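Local coordinates for DinB-like domain-containing protein (Enterococcus faecalis, PDB 3CEX) that is of unknown function but belongs to the DinB superfamily of helical-bundle proteins, at residues T51-E54 / L55-I59; Q58-L62 / N63-P67; P83-T86 / E87-H91; A113-A116 / L117-Y121. All coordinates share one frame; numbering follows the deposited sequence.

Contact 1 of 4, residues T51-E54 / L55-I59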
loop_
_atom_site.group_PDB
_atom_site.type_symbol
_atom_site.label_atom_id
_atom_site.label_comp_id
_atom_site.label_asym_id
_atom_site.label_seq_id
_atom_site.Cartn_x
_atom_site.Cartn_y
_atom_site.Cartn_z
ATOM N N THR A 51 -7.670 -3.010 -9.197
ATOM C CA THR A 51 -7.813 -3.317 -7.776
ATOM C C THR A 51 -9.153 -4.002 -7.515
ATOM O O THR A 51 -9.186 -5.014 -6.833
ATOM C CB THR A 51 -7.625 -2.058 -6.926
ATOM O OG1 THR A 51 -6.283 -1.577 -7.161
ATOM C CG2 THR A 51 -7.841 -2.334 -5.386
ATOM N N ALA A 52 -10.249 -3.457 -8.042
ATOM C CA ALA A 52 -11.565 -4.081 -7.885
ATOM C C ALA A 52 -11.548 -5.471 -8.524
ATOM O O ALA A 52 -12.062 -6.429 -7.941
ATOM C CB ALA A 52 -12.648 -3.220 -8.493
ATOM N N ARG A 53 -10.948 -5.584 -9.696
ATOM C CA ARG A 53 -10.912 -6.844 -10.430
ATOM C C ARG A 53 -10.102 -7.924 -9.698
ATOM O O ARG A 53 -10.507 -9.096 -9.652
ATOM C CB ARG A 53 -10.389 -6.579 -11.855
ATOM C CG ARG A 53 -10.488 -7.686 -12.848
ATOM C CD ARG A 53 -11.856 -7.837 -13.455
ATOM N NE ARG A 53 -11.700 -8.580 -14.708
ATOM C CZ ARG A 53 -11.858 -9.894 -14.868
ATOM N NH1 ARG A 53 -12.235 -10.676 -13.863
ATOM N NH2 ARG A 53 -11.659 -10.434 -16.063
ATOM N N GLU A 54 -8.976 -7.539 -9.101
ATOM C CA GLU A 54 -8.136 -8.507 -8.445
ATOM C C GLU A 54 -8.720 -9.000 -7.101
ATOM O O GLU A 54 -8.578 -10.177 -6.775
ATOM C CB GLU A 54 -6.725 -7.927 -8.260
ATOM C CG GLU A 54 -5.744 -8.885 -7.685
ATOM C CD GLU A 54 -5.212 -9.915 -8.675
ATOM O OE1 GLU A 54 -5.854 -10.208 -9.709
ATOM O OE2 GLU A 54 -4.123 -10.449 -8.401
ATOM N N LEU A 55 -9.296 -8.097 -6.304
ATOM C CA LEU A 55 -10.077 -8.502 -5.112
ATOM C C LEU A 55 -11.213 -9.458 -5.488
ATOM O O LEU A 55 -11.407 -10.522 -4.872
ATOM C CB LEU A 55 -10.649 -7.271 -4.398
ATOM C CG LEU A 55 -9.634 -6.290 -3.746
ATOM C CD1 LEU A 55 -10.315 -5.011 -3.233
ATOM C CD2 LEU A 55 -8.857 -6.993 -2.618
ATOM N N ASP A 56 -12.018 -9.039 -6.457
ATOM C CA ASP A 56 -13.093 -9.859 -6.990
ATOM C C ASP A 56 -12.587 -11.268 -7.382
ATOM O O ASP A 56 -12.980 -12.271 -6.786
ATOM C CB ASP A 56 -13.721 -9.134 -8.204
ATOM C CG ASP A 56 -14.951 -9.837 -8.767
ATOM O OD1 ASP A 56 -15.538 -10.716 -8.092
ATOM O OD2 ASP A 56 -15.353 -9.458 -9.899
ATOM N N LEU A 57 -11.699 -11.335 -8.360
ATOM C CA LEU A 57 -11.197 -12.635 -8.838
ATOM C C LEU A 57 -10.574 -13.508 -7.742
ATOM O O LEU A 57 -10.834 -14.706 -7.669
ATOM C CB LEU A 57 -10.184 -12.445 -9.959
ATOM C CG LEU A 57 -10.798 -12.098 -11.318
ATOM C CD1 LEU A 57 -9.661 -11.866 -12.318
ATOM C CD2 LEU A 57 -11.758 -13.176 -11.802
ATOM N N GLN A 58 -9.750 -12.921 -6.894
ATOM C CA GLN A 58 -9.059 -13.735 -5.888
ATOM C C GLN A 58 -9.977 -14.237 -4.775
ATOM O O GLN A 58 -9.871 -15.403 -4.357
ATOM C CB GLN A 58 -7.909 -12.975 -5.257
ATOM C CG GLN A 58 -6.763 -12.628 -6.215
ATOM C CD GLN A 58 -5.964 -13.811 -6.710
ATOM O OE1 GLN A 58 -6.354 -14.984 -6.564
ATOM N NE2 GLN A 58 -4.841 -13.505 -7.336
ATOM N N ILE A 59 -10.836 -13.348 -4.274
ATOM C CA ILE A 59 -11.772 -13.711 -3.227
ATOM C C ILE A 59 -12.825 -14.630 -3.796
ATOM O O ILE A 59 -13.204 -15.582 -3.141
ATOM C CB ILE A 59 -12.464 -12.480 -2.549
ATOM C CG1 ILE A 59 -11.443 -11.607 -1.829
ATOM C CG2 ILE A 59 -13.573 -12.958 -1.575
ATOM C CD1 ILE A 59 -10.833 -12.243 -0.597
#
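R53 and L57 meet one turn apart on helix 44-62, and E54 and Q58 do the same beside them. The packed side is that of T51, A52, L55 and D56, all buried against other parts of the fold. There T51 CG2 lies 4.2 Å from L55 CD1, and L55 CG rests 3.4 Å from T51 O. T51 reaches helix 144-170 and F21, L55 reaches L14 and T118, and A52 meets Y110. The D56 carboxylate is held by Y110 OH and by the backbone N of L68 and W69.

The side of R53, E54, L57 and Q58 is partly exposed. R53 has CG trans to the backbone N (chi1 -170°) and a bend at chi2. This carries the guanidinium forward along the helix, toward L57. The approach is close, with NH1 3.2 Å from L57 CD1, and oblique to the guanidinium plane. R53 also makes a cation-pi contact with W69. E54 and Q58 run side by side in the same direction. Q58 NE2 gives a weak hydrogen bond of 3.3 Å to E54 OE2. The carboxylate and amide planes stand 76° apart.

The backbone bonds are regular i to i+4 links; L57 N to R53 O is 2.8 Å. The arrangement is that of an amphipathic alpha-helix in a helical bundle, as in the DinB fold.

Contact 2 of 4, residues Q58-L62 / N63-P67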
loop_
_atom_site.group_PDB
_atom_site.type_symbol
_atom_site.label_atom_id
_atom_site.label_comp_id
_atom_site.label_asym_id
_atom_site.label_seq_id
_atom_site.Cartn_x
_atom_site.Cartn_y
_atom_site.Cartn_z
ATOM N N GLN A 58 -9.750 -12.921 -6.894
ATOM C CA GLN A 58 -9.059 -13.735 -5.888
ATOM C C GLN A 58 -9.977 -14.237 -4.775
ATOM O O GLN A 58 -9.871 -15.403 -4.357
ATOM C CB GLN A 58 -7.909 -12.975 -5.257
ATOM C CG GLN A 58 -6.763 -12.628 -6.215
ATOM C CD GLN A 58 -5.964 -13.811 -6.710
ATOM O OE1 GLN A 58 -6.354 -14.984 -6.564
ATOM N NE2 GLN A 58 -4.841 -13.505 -7.336
ATOM N N ILE A 59 -10.836 -13.348 -4.274
ATOM C CA ILE A 59 -11.772 -13.711 -3.227
ATOM C C ILE A 59 -12.825 -14.630 -3.796
ATOM O O ILE A 59 -13.204 -15.582 -3.141
ATOM C CB ILE A 59 -12.464 -12.480 -2.549
ATOM C CG1 ILE A 59 -11.443 -11.607 -1.829
ATOM C CG2 ILE A 59 -13.573 -12.958 -1.575
ATOM C CD1 ILE A 59 -10.833 -12.243 -0.597
ATOM N N SER A 60 -13.283 -14.386 -5.015
ATOM C CA SER A 60 -14.291 -15.289 -5.609
ATOM C C SER A 60 -13.722 -16.702 -5.818
ATOM O O SER A 60 -14.426 -17.672 -5.597
ATOM C CB SER A 60 -14.857 -14.728 -6.911
ATOM O OG SER A 60 -15.594 -13.546 -6.644
ATOM N N ALA A 61 -12.459 -16.798 -6.231
ATOM C CA ALA A 61 -11.741 -18.079 -6.341
ATOM C C ALA A 61 -11.582 -18.820 -4.985
ATOM O O ALA A 61 -11.805 -20.012 -4.911
ATOM C CB ALA A 61 -10.374 -17.868 -7.009
ATOM N N LEU A 62 -11.218 -18.119 -3.915
ATOM C CA LEU A 62 -11.218 -18.714 -2.563
ATOM C C LEU A 62 -12.613 -19.151 -2.098
ATOM O O LEU A 62 -12.750 -20.061 -1.287
ATOM C CB LEU A 62 -10.673 -17.728 -1.532
ATOM C CG LEU A 62 -9.196 -17.370 -1.650
ATOM C CD1 LEU A 62 -8.880 -16.284 -0.658
ATOM C CD2 LEU A 62 -8.282 -18.604 -1.446
ATOM N N ASN A 63 -13.638 -18.463 -2.599
ATOM C CA ASN A 63 -15.018 -18.693 -2.207
ATOM C C ASN A 63 -15.717 -19.658 -3.158
ATOM O O ASN A 63 -16.914 -19.877 -3.035
ATOM C CB ASN A 63 -15.746 -17.353 -2.194
ATOM C CG ASN A 63 -16.873 -17.314 -1.223
ATOM O OD1 ASN A 63 -16.683 -17.568 -0.040
ATOM N ND2 ASN A 63 -18.073 -16.980 -1.709
ATOM N N HIS A 64 -14.970 -20.203 -4.119
ATOM C CA HIS A 64 -15.498 -21.091 -5.151
ATOM C C HIS A 64 -16.728 -20.530 -5.877
ATOM O O HIS A 64 -17.566 -21.300 -6.355
ATOM C CB HIS A 64 -15.787 -22.496 -4.557
ATOM C CG HIS A 64 -14.573 -23.145 -3.962
ATOM N ND1 HIS A 64 -13.718 -23.943 -4.696
ATOM C CD2 HIS A 64 -14.031 -23.057 -2.721
ATOM C CE1 HIS A 64 -12.715 -24.336 -3.928
ATOM N NE2 HIS A 64 -12.878 -23.809 -2.726
ATOM N N SER A 65 -16.828 -19.201 -5.971
ATOM C CA SER A 65 -17.972 -18.550 -6.619
ATOM C C SER A 65 -17.492 -17.875 -7.901
ATOM O O SER A 65 -16.292 -17.611 -8.068
ATOM C CB SER A 65 -18.676 -17.550 -5.665
ATOM O OG SER A 65 -17.788 -16.577 -5.061
ATOM N N ASP A 66 -18.424 -17.634 -8.819
ATOM C CA ASP A 66 -18.128 -16.894 -10.050
ATOM C C ASP A 66 -17.802 -15.453 -9.638
ATOM O O ASP A 66 -18.445 -14.924 -8.741
ATOM C CB ASP A 66 -19.341 -16.880 -11.010
ATOM C CG ASP A 66 -19.310 -18.013 -12.065
ATOM O OD1 ASP A 66 -18.353 -18.838 -12.098
ATOM O OD2 ASP A 66 -20.263 -18.076 -12.880
ATOM N N PRO A 67 -16.834 -14.811 -10.292
ATOM C CA PRO A 67 -16.554 -13.424 -9.929
ATOM C C PRO A 67 -17.704 -12.471 -10.256
ATOM O O PRO A 67 -18.472 -12.731 -11.173
ATOM C CB PRO A 67 -15.316 -13.090 -10.770
ATOM C CG PRO A 67 -15.363 -14.007 -11.895
ATOM C CD PRO A 67 -15.949 -15.281 -11.372
HETATM O O HOH W 1 -17.978 -14.130 -5.760
#
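The backbone leaves helix 44-62 through a Schellman motif: H64 has positive phi (51°), S65 N bonds S60 O at 2.9 Å, and H64 N makes a weak bond to A61 O. N63 N still reaches back to I59 O at 3.0 Å, though the bond is bent to 133° at the hydrogen.

S60 touches the returning chain. Its OG lies 3.4 Å from P67 CA, and its CB is 3.4 Å from S65 O. S60 OG bonds the backbone O of D56, one turn earlier. One water joins the two parts: it is 2.6 Å from S60 OG and 2.6 Å from S65 OG, and it donates to D66 O. It thus ties the last helical turn to two residues of the loop. S65 OG sits between its own N and carbonyl carbon (chi1 53°), which turns it to the water. N63 ND2 adds a weak bond to the same S65 OG. The H64 ring is exposed and carries A61 O over one face, 4.2 Å above the plane.

P67 is the N-cap residue of helix 68-71, so the turn joins two helices directly. P67 packs back on D56 and L57. I59 and L62 face helix 144-170 through L148, while S60 and N63 touch L117 and Y121 of helix 104-124.

Contact 3 of 4, residues P83-T86 / E87-H91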
loop_
_atom_site.group_PDB
_atom_site.type_symbol
_atom_site.label_atom_id
_atom_site.label_comp_id
_atom_site.label_asym_id
_atom_site.label_seq_id
_atom_site.Cartn_x
_atom_site.Cartn_y
_atom_site.Cartn_z
ATOM N N PRO A 83 -10.868 -8.911 -24.342
ATOM C CA PRO A 83 -11.649 -10.135 -24.220
ATOM C C PRO A 83 -11.700 -10.627 -22.769
ATOM O O PRO A 83 -10.751 -10.409 -22.012
ATOM C CB PRO A 83 -10.878 -11.124 -25.113
ATOM C CG PRO A 83 -9.457 -10.648 -25.054
ATOM C CD PRO A 83 -9.535 -9.144 -24.926
ATOM N N ASP A 84 -12.814 -11.242 -22.372
ATOM C CA ASP A 84 -12.861 -11.973 -21.108
ATOM C C ASP A 84 -12.369 -13.378 -21.427
ATOM O O ASP A 84 -12.919 -14.044 -22.291
ATOM C CB ASP A 84 -14.283 -12.011 -20.515
ATOM C CG ASP A 84 -14.725 -10.667 -19.948
ATOM O OD1 ASP A 84 -13.906 -9.996 -19.281
ATOM O OD2 ASP A 84 -15.889 -10.274 -20.158
ATOM N N GLU A 85 -11.320 -13.806 -20.742
ATOM C CA GLU A 85 -10.657 -15.073 -21.028
ATOM C C GLU A 85 -10.591 -15.933 -19.777
ATOM O O GLU A 85 -10.711 -15.413 -18.657
ATOM C CB GLU A 85 -9.249 -14.788 -21.568
ATOM C CG GLU A 85 -9.298 -14.050 -22.899
ATOM C CD GLU A 85 -7.960 -13.878 -23.584
ATOM O OE1 GLU A 85 -6.923 -14.184 -22.992
ATOM O OE2 GLU A 85 -7.949 -13.418 -24.739
ATOM N N THR A 86 -10.379 -17.236 -19.958
ATOM C CA THR A 86 -10.273 -18.159 -18.820
ATOM C C THR A 86 -9.267 -17.650 -17.811
ATOM O O THR A 86 -9.619 -17.483 -16.650
ATOM C CB THR A 86 -9.877 -19.604 -19.224
ATOM O OG1 THR A 86 -10.705 -20.060 -20.291
ATOM C CG2 THR A 86 -10.039 -20.552 -18.028
ATOM N N GLU A 87 -8.042 -17.355 -18.261
ATOM C CA GLU A 87 -6.961 -16.902 -17.374
ATOM C C GLU A 87 -6.670 -15.402 -17.493
ATOM O O GLU A 87 -6.775 -14.815 -18.565
ATOM C CB GLU A 87 -5.685 -17.702 -17.654
ATOM C CG GLU A 87 -5.778 -19.148 -17.169
ATOM C CD GLU A 87 -4.713 -20.047 -17.763
ATOM O OE1 GLU A 87 -5.067 -20.888 -18.629
ATOM O OE2 GLU A 87 -3.523 -19.926 -17.357
ATOM N N ASP A 88 -6.318 -14.775 -16.375
ATOM C CA ASP A 88 -5.960 -13.361 -16.387
ATOM C C ASP A 88 -4.526 -13.276 -16.918
ATOM O O ASP A 88 -3.778 -14.245 -16.836
ATOM C CB ASP A 88 -6.075 -12.743 -14.992
ATOM C CG ASP A 88 -5.919 -11.220 -15.011
ATOM O OD1 ASP A 88 -6.214 -10.595 -16.067
ATOM O OD2 ASP A 88 -5.489 -10.653 -13.973
ATOM N N TRP A 89 -4.157 -12.138 -17.499
ATOM C CA TRP A 89 -2.826 -12.002 -18.062
ATOM C C TRP A 89 -2.269 -10.616 -17.712
ATOM O O TRP A 89 -2.985 -9.764 -17.224
ATOM C CB TRP A 89 -2.884 -12.243 -19.569
ATOM C CG TRP A 89 -3.443 -11.104 -20.340
ATOM C CD1 TRP A 89 -2.736 -10.094 -20.891
ATOM C CD2 TRP A 89 -4.824 -10.841 -20.638
ATOM N NE1 TRP A 89 -3.570 -9.214 -21.528
ATOM C CE2 TRP A 89 -4.864 -9.635 -21.377
ATOM C CE3 TRP A 89 -6.033 -11.506 -20.364
ATOM C CZ2 TRP A 89 -6.074 -9.079 -21.866
ATOM C CZ3 TRP A 89 -7.238 -10.941 -20.833
ATOM C CH2 TRP A 89 -7.240 -9.747 -21.589
ATOM N N HIS A 90 -0.979 -10.415 -17.960
ATOM C CA HIS A 90 -0.330 -9.145 -17.719
ATOM C C HIS A 90 -0.563 -8.232 -18.934
ATOM O O HIS A 90 -0.157 -8.543 -20.057
ATOM C CB HIS A 90 1.168 -9.347 -17.447
ATOM C CG HIS A 90 1.892 -8.077 -17.133
ATOM N ND1 HIS A 90 2.732 -7.458 -18.040
ATOM C CD2 HIS A 90 1.859 -7.275 -16.038
ATOM C CE1 HIS A 90 3.196 -6.337 -17.509
ATOM N NE2 HIS A 90 2.677 -6.198 -16.301
ATOM N N HIS A 91 -1.248 -7.113 -18.709
ATOM C CA HIS A 91 -1.559 -6.204 -19.802
ATOM C C HIS A 91 -0.320 -5.615 -20.405
ATOM O O HIS A 91 0.553 -5.166 -19.699
ATOM C CB HIS A 91 -2.442 -5.042 -19.330
ATOM C CG HIS A 91 -3.864 -5.425 -19.116
ATOM N ND1 HIS A 91 -4.853 -4.501 -18.844
ATOM C CD2 HIS A 91 -4.468 -6.638 -19.139
ATOM C CE1 HIS A 91 -6.000 -5.138 -18.699
ATOM N NE2 HIS A 91 -5.795 -6.432 -18.881
#
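W89 meets P83 and E85 where the loop between helices 74-78 and 93-96 doubles back on itself. The apolar part is small. P83 CD lies 4.1 Å from W89 CH2, and the two side chains cross at about a right angle.

Other contacts surround the indole. P83 O sits at the ring edge, in its plane, 3.6 Å from W89 CH2. A carbonyl oxygen there faces the slightly positive rim of ring hydrogens. E85 OE1 is 3.9 Å from W89 CE3. Its approach is oblique, and the carboxylate is turned 38° from the ring plane. H91 CD2 lies over one indole face, 3.4 Å above the plane and toward the rim. W89 CG lies between its own N and carbonyl carbon (chi1 76°), which turns the ring toward the first arm of the loop.

In the backbone, T86 has helical angles, and the chain turns sharply from E85 to E87.

Some polar ends are held elsewhere. W89 NE1 bonds E95 OE1, D84 bonds W69 and T75, and H91 ND1 is hydrogen-bonded to W46 NE1.

The contact is therefore van der Waals packing with weak electrostatics around one indole. Its residues are mostly exposed. No hydrogen bond crosses between 83-86 and 87-91; the bonds of D84, W89 and H91 to other parts of the chain tie the loop to the fold.

Contact 4 of 4, residues A113-A116 / L117-Y121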
loop_
_atom_site.group_PDB
_atom_site.type_symbol
_atom_site.label_atom_id
_atom_site.label_comp_id
_atom_site.label_asym_id
_atom_site.label_seq_id
_atom_site.Cartn_x
_atom_site.Cartn_y
_atom_site.Cartn_z
ATOM N N ALA A 113 -18.330 -2.758 -4.496
ATOM C CA ALA A 113 -18.795 -4.135 -4.536
ATOM C C ALA A 113 -17.659 -5.104 -4.226
ATOM O O ALA A 113 -17.866 -6.073 -3.497
ATOM C CB ALA A 113 -19.442 -4.477 -5.876
ATOM N N SER A 114 -16.479 -4.897 -4.812
ATOM C CA SER A 114 -15.368 -5.826 -4.550
ATOM C C SER A 114 -14.812 -5.735 -3.126
ATOM O O SER A 114 -14.410 -6.736 -2.561
ATOM C CB SER A 114 -14.249 -5.640 -5.568
ATOM O OG SER A 114 -14.789 -5.825 -6.857
ATOM N N VAL A 115 -14.770 -4.530 -2.563
ATOM C CA VAL A 115 -14.386 -4.359 -1.161
ATOM C C VAL A 115 -15.387 -5.035 -0.239
ATOM O O VAL A 115 -14.978 -5.724 0.698
ATOM C CB VAL A 115 -14.190 -2.851 -0.807
ATOM C CG1 VAL A 115 -14.025 -2.654 0.710
ATOM C CG2 VAL A 115 -12.970 -2.308 -1.570
ATOM N N ALA A 116 -16.681 -4.878 -0.508
ATOM C CA ALA A 116 -17.725 -5.526 0.299
ATOM C C ALA A 116 -17.568 -7.041 0.328
ATOM O O ALA A 116 -17.658 -7.659 1.382
ATOM C CB ALA A 116 -19.131 -5.178 -0.213
ATOM N N LEU A 117 -17.391 -7.621 -0.846
ATOM C CA LEU A 117 -17.157 -9.050 -0.999
ATOM C C LEU A 117 -15.956 -9.507 -0.157
ATOM O O LEU A 117 -16.019 -10.524 0.558
ATOM C CB LEU A 117 -16.897 -9.375 -2.480
ATOM C CG LEU A 117 -16.629 -10.851 -2.824
ATOM C CD1 LEU A 117 -17.930 -11.705 -2.765
ATOM C CD2 LEU A 117 -15.926 -10.967 -4.209
ATOM N N THR A 118 -14.869 -8.748 -0.256
ATOM C CA THR A 118 -13.620 -9.063 0.448
ATOM C C THR A 118 -13.889 -9.044 1.950
ATOM O O THR A 118 -13.554 -9.982 2.660
ATOM C CB THR A 118 -12.494 -8.096 0.046
ATOM O OG1 THR A 118 -12.317 -8.153 -1.379
ATOM C CG2 THR A 118 -11.165 -8.450 0.745
ATOM N N LYS A 119 -14.544 -7.992 2.421
ATOM C CA LYS A 119 -14.794 -7.848 3.861
ATOM C C LYS A 119 -15.722 -8.926 4.399
ATOM O O LYS A 119 -15.568 -9.362 5.542
ATOM C CB LYS A 119 -15.367 -6.471 4.168
ATOM C CG LYS A 119 -14.364 -5.344 3.965
ATOM C CD LYS A 119 -15.051 -3.957 4.031
ATOM C CE LYS A 119 -14.899 -3.334 5.350
ATOM N NZ LYS A 119 -15.643 -2.021 5.454
ATOM N N SER A 120 -16.700 -9.326 3.588
ATOM C CA SER A 120 -17.576 -10.430 3.903
ATOM C C SER A 120 -16.789 -11.723 4.040
ATOM O O SER A 120 -16.992 -12.449 4.987
ATOM C CB SER A 120 -18.641 -10.611 2.824
ATOM O OG SER A 120 -19.447 -11.750 3.107
ATOM N N TYR A 121 -15.874 -11.980 3.117
ATOM C CA TYR A 121 -15.071 -13.192 3.189
ATOM C C TYR A 121 -14.217 -13.165 4.460
ATOM O O TYR A 121 -14.179 -14.154 5.210
ATOM C CB TYR A 121 -14.195 -13.378 1.934
ATOM C CG TYR A 121 -13.466 -14.712 1.917
ATOM C CD1 TYR A 121 -14.087 -15.860 1.449
ATOM C CD2 TYR A 121 -12.173 -14.826 2.382
ATOM C CE1 TYR A 121 -13.428 -17.092 1.455
ATOM C CE2 TYR A 121 -11.509 -16.057 2.391
ATOM C CZ TYR A 121 -12.145 -17.170 1.930
ATOM O OH TYR A 121 -11.492 -18.365 1.970
#
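T118 OG1 lies trans to its own carbonyl carbon (chi1 -57°), and this turns the hydroxyl back onto S114 O. The K119 chain starts in the same way (chi1 -69°), which lays its CG 3.3 Å from V115 O. Both residues belong to the amphipathic helix 104-124, one of the long helices of the bundle typical of the DinB superfamily.

V115 and K119 lie side by side and point the same way. V115 CG1 touches K119 CD at 3.7 Å. Beyond this the K119 chain bends at chi3, and NZ forms a salt bridge with D15 of helix 8-25. V115 is buried against L14 and H18 of that helix. K119 thus packs its methylenes on the valine and takes its charge to the neighbouring helix.

L117 and T118 turn to helix 44-62, where L117 touches S60 and T118 touches L55 and I59. S114 OG bonds A52 O of the same helix and Y110 O of its own. A116 is exposed; S120 CB lies 3.4 Å from A116 O. The backbone holds regular i to i+4 bonds, with K119 N 2.9 Å from V115 O.

S114 O takes two bonds. T118 N arrives at 3.1 Å and T118 OG1 at 2.8 Å, from opposite faces of the carbonyl plane.

How the contacts relate
Going from the N terminus, contact 1 comes first, in the middle of helix 44-62. Contact 2 starts where it ends and closes the turn into helix 68-71. Contact 3 closes the surface loop before helix 93-96. It touches contact 1 where R53 and D84 approach, with their opposite charges far apart and the attraction weak; it touches neither contact 2 nor contact 4. Contact 4 follows on helix 104-124. It packs against contacts 1 and 2, through T118 and Y121 on I59 and L117 on S60, and the S114 to A52 hydrogen bond joins it to contact 1. Contacts 1 and 2 overlap at Q58 and I59; the rest follow in series, and none nests or crosses.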